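Local coordinates for protein alginate lyase (Paenibacillus sp. FPU-7, PDB 6KFN) that is an alginate lyase that probably cleaves its polysaccharide by beta-elimination and is built as a right-handed parallel beta-helix, at residues Y210-I215 with A240-V245. Numbering follows the deposited sequence.
Sequences YADSFI and AFQVHV. With NA (sodium ion), chain C.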
ATOM      1  N   TYR A 210       3.407  -5.988  16.635  1.00  9.45           N
ATOM      2  CA  TYR A 210       2.690  -7.192  16.169  1.00 11.13           C
ATOM      3  C   TYR A 210       2.869  -7.520  14.700  1.00  6.96           C
ATOM      4  O   TYR A 210       2.162  -8.383  14.189  1.00  6.82           O
ATOM      5  CB  TYR A 210       1.197  -7.167  16.539  1.00 23.07           C
ATOM      6  CG  TYR A 210       0.886  -6.796  17.950  1.00 19.87           C
ATOM      7  CD1 TYR A 210       0.976  -7.747  18.950  1.00 24.22           C
ATOM      8  CD2 TYR A 210       0.491  -5.498  18.298  1.00 22.02           C
ATOM      9  CE1 TYR A 210       0.677  -7.435  20.278  1.00 34.70           C
ATOM     10  CE2 TYR A 210       0.182  -5.177  19.617  1.00 30.80           C
ATOM     11  CZ  TYR A 210       0.286  -6.151  20.584  1.00 47.11           C
ATOM     12  OH  TYR A 210      -0.013  -5.828  21.885  1.00 78.37           O
ATOM     13  N   ALA A 211       3.781  -6.865  14.045  1.00  5.57           N
ATOM     14  CA  ALA A 211       3.915  -6.967  12.600  1.00  4.96           C
ATOM     15  C   ALA A 211       4.847  -8.127  12.267  1.00  4.81           C
ATOM     16  O   ALA A 211       6.080  -7.999  12.241  1.00  5.94           O
ATOM     17  CB  ALA A 211       4.435  -5.663  12.009  1.00  6.05           C
ATOM     18  N   ASP A 212       4.237  -9.284  12.049  1.00  4.85           N
ATOM     19  CA  ASP A 212       4.965 -10.555  12.007  1.00  4.90           C
ATOM     20  C   ASP A 212       4.418 -11.468  10.908  1.00  4.55           C
ATOM     21  O   ASP A 212       4.594 -12.688  10.956  1.00  4.94           O
ATOM     22  CB  ASP A 212       4.990 -11.224  13.375  1.00  5.13           C
ATOM     23  CG  ASP A 212       3.626 -11.592  13.920  1.00  5.97           C
ATOM     24  OD1 ASP A 212       2.607 -11.452  13.238  1.00  5.54           O
ATOM     25  OD2 ASP A 212       3.604 -11.995  15.114  1.00 10.08           O
ATOM     26  N   SER A 213       3.826 -10.869   9.881  1.00  4.39           N
ATOM     27  CA  SER A 213       3.329 -11.596   8.724  1.00  4.16           C
ATOM     28  C   SER A 213       3.434 -10.674   7.507  1.00  3.93           C
ATOM     29  O   SER A 213       3.580  -9.456   7.646  1.00  4.51           O
ATOM     30  CB  SER A 213       1.884 -12.061   8.920  1.00  4.37           C
ATOM     31  OG  SER A 213       1.012 -10.943   9.098  1.00  4.96           O
ATOM     32  N   PHE A 214       3.346 -11.250   6.301  1.00  3.72           N
ATOM     33  CA  PHE A 214       3.304 -10.417   5.100  1.00  3.72           C
ATOM     34  C   PHE A 214       2.078  -9.509   5.073  1.00  3.87           C
ATOM     35  O   PHE A 214       2.155  -8.344   4.695  1.00  4.00           O
ATOM     36  CB  PHE A 214       3.317 -11.247   3.813  1.00  4.08           C
ATOM     37  CG  PHE A 214       4.447 -12.237   3.657  1.00  4.19           C
ATOM     38  CD1 PHE A 214       5.791 -11.841   3.664  1.00  5.06           C
ATOM     39  CD2 PHE A 214       4.161 -13.576   3.458  1.00  5.06           C
ATOM     40  CE1 PHE A 214       6.794 -12.790   3.496  1.00  6.19           C
ATOM     41  CE2 PHE A 214       5.163 -14.500   3.280  1.00  5.55           C
ATOM     42  CZ  PHE A 214       6.482 -14.113   3.293  1.00  5.48           C
ATOM     43  N   ILE A 215       0.924 -10.115   5.391  1.00  3.82           N
ATOM     44  CA  ILE A 215      -0.348  -9.421   5.364  1.00  3.74           C
ATOM     45  C   ILE A 215      -1.069  -9.737   6.670  1.00  3.50           C
ATOM     46  O   ILE A 215      -1.056 -10.884   7.138  1.00  4.25           O
ATOM     47  CB  ILE A 215      -1.246  -9.860   4.168  1.00  4.11           C
ATOM     48  CG1 ILE A 215      -0.470  -9.713   2.852  1.00  4.51           C
ATOM     49  CG2 ILE A 215      -2.540  -9.046   4.161  1.00  4.80           C
ATOM     50  CD1 ILE A 215      -1.253 -10.130   1.617  1.00  5.50           C
ATOM     51  N   ALA A 240       2.648 -16.507   7.137  1.00  4.48           N
ATOM     52  CA  ALA A 240       2.558 -15.748   5.883  1.00  4.23           C
ATOM     53  C   ALA A 240       1.455 -14.686   5.972  1.00  3.94           C
ATOM     54  O   ALA A 240       1.684 -13.494   5.731  1.00  3.97           O
ATOM     55  CB  ALA A 240       2.296 -16.668   4.697  1.00  4.52           C
ATOM     56  N   PHE A 241       0.231 -15.142   6.284  1.00  3.94           N
ATOM     57  CA  PHE A 241      -0.947 -14.292   6.291  1.00  3.75           C
ATOM     58  C   PHE A 241      -1.713 -14.548   7.591  1.00  3.90           C
ATOM     59  O   PHE A 241      -1.820 -15.695   8.034  1.00  4.49           O
ATOM     60  CB  PHE A 241      -1.877 -14.599   5.097  1.00  4.18           C
ATOM     61  CG  PHE A 241      -1.170 -14.643   3.754  1.00  4.30           C
ATOM     62  CD1 PHE A 241      -0.414 -13.570   3.298  1.00  4.99           C
ATOM     63  CD2 PHE A 241      -1.271 -15.761   2.948  1.00  5.27           C
ATOM     64  CE1 PHE A 241       0.206 -13.606   2.065  1.00  5.47           C
ATOM     65  CE2 PHE A 241      -0.655 -15.809   1.701  1.00  5.80           C
ATOM     66  CZ  PHE A 241       0.090 -14.741   1.266  1.00  5.72           C
ATOM     67  N   GLN A 242      -2.244 -13.476   8.168  1.00  3.85           N
ATOM     68  CA  GLN A 242      -3.086 -13.561   9.348  1.00  3.97           C
ATOM     69  C   GLN A 242      -4.410 -12.877   9.094  1.00  3.61           C
ATOM     70  O   GLN A 242      -4.513 -11.987   8.241  1.00  4.07           O
ATOM     71  CB  GLN A 242      -2.405 -12.907  10.558  1.00  4.25           C
ATOM     72  CG  GLN A 242      -1.104 -13.597  10.934  1.00  4.79           C
ATOM     73  CD  GLN A 242      -0.306 -12.877  11.980  1.00  5.21           C
ATOM     74  OE1 GLN A 242      -0.546 -11.707  12.297  1.00  5.68           O
ATOM     75  NE2 GLN A 242       0.697 -13.546  12.508  1.00  8.67           N
ATOM     76  N   VAL A 243      -5.416 -13.292   9.864  1.00  3.79           N
ATOM     77  CA  VAL A 243      -6.715 -12.640   9.898  1.00  3.80           C
ATOM     78  C   VAL A 243      -7.050 -12.427  11.376  1.00  4.04           C
ATOM     79  O   VAL A 243      -6.882 -13.357  12.173  1.00  4.67           O
ATOM     80  CB  VAL A 243      -7.823 -13.460   9.193  1.00  4.02           C
ATOM     81  CG1 VAL A 243      -9.051 -12.603   8.927  1.00  4.50           C
ATOM     82  CG2 VAL A 243      -7.326 -14.086   7.892  1.00  4.95           C
ATOM     83  N   HIS A 244      -7.482 -11.226  11.740  1.00  4.03           N
ATOM     84  CA  HIS A 244      -7.811 -10.897  13.137  1.00  4.41           C
ATOM     85  C   HIS A 244      -9.121 -10.161  13.195  1.00  4.32           C
ATOM     86  O   HIS A 244      -9.478  -9.433  12.262  1.00  4.71           O
ATOM     87  CB  HIS A 244      -6.728 -10.002  13.774  1.00  4.62           C
ATOM     88  CG  HIS A 244      -5.419 -10.660  14.033  1.00  4.71           C
ATOM     89  ND1 HIS A 244      -4.365 -10.645  13.138  1.00  5.18           N
ATOM     90  CD2 HIS A 244      -4.971 -11.311  15.129  1.00  5.85           C
ATOM     91  CE1 HIS A 244      -3.326 -11.273  13.689  1.00  5.64           C
ATOM     92  NE2 HIS A 244      -3.676 -11.682  14.884  1.00  6.35           N
ATOM     93  N   VAL A 245      -9.801 -10.301  14.355  1.00  4.72           N
ATOM     94  CA  VAL A 245     -11.037  -9.593  14.658  1.00  4.73           C
ATOM     95  C   VAL A 245     -10.758  -8.507  15.695  1.00  5.29           C
ATOM     96  O   VAL A 245     -10.575  -8.802  16.879  1.00  6.59           O
ATOM     97  CB  VAL A 245     -12.103 -10.578  15.173  1.00  5.49           C
ATOM     98  CG1 VAL A 245     -13.411  -9.839  15.405  1.00  6.20           C
ATOM     99  CG2 VAL A 245     -12.312 -11.718  14.192  1.00  6.38           C
TER
HETATM  100 NA    NA C 402       0.670 -10.040  13.484  1.00  5.42          NA
HETATM  101  O   HOH W   1       1.506 -13.400  15.799  1.00 15.36           O
HETATM  102  O   HOH W   2       1.272  -9.214  11.349  1.00  5.25           O
HETATM  103  O   HOH W   3      -1.051  -8.427  13.724  1.00  9.18           O
HETATM  104  O   HOH W   4       0.095 -10.882  15.613  1.00 15.04           O
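A sodium site of the right-handed beta-helix joins the loop entering strand 215-217 to the neighbouring strand 241-243 of the same parallel sheet, built from two residues of that loop and a side chain of the strand. The ion takes the carbonyl O of Tyr210, Asp212 OD1 at 2.4 Å and Gln242 OE1 at 2.4 Å, and three waters bring it to six ligands. With chi1 at 62°, the Asp212 carboxylate is tucked over its own backbone, flanked by N and C, while the extended Gln242 chain meets it at about a right angle, with carboxylate and amide planes almost perpendicular. Gln242 NE2 thus donates to Asp212 OD1 (2.9 Å) from above the carboxylate plane, in a bent bond that fixes which end of the amide faces the metal. One sodium-bound water accepts from Asp212 N and donates to Ser213 OG, tying the backbone to the ion. An alanine in place of Asp212 would remove a metal ligand and the acceptor for Gln242 NE2, and would probably loosen both the ion and the amide. Further along the pair, Ile215 O receives Gln242 N at 3.0 Å in its carbonyl plane and Ser213 OG at 2.8 Å from above that plane. Ile215 and Phe241 form a parallel bridge, their side chains side by side, with Ile215 CD1 3.8 Å from Phe241 CE1. Both rest on Phe200 of strand 199-201 inside the coil, and Asp239 gives Gln242 NE2 a second acceptor. Strand 241-243 lies between strands 215-217 and 269-273 in one parallel sheet.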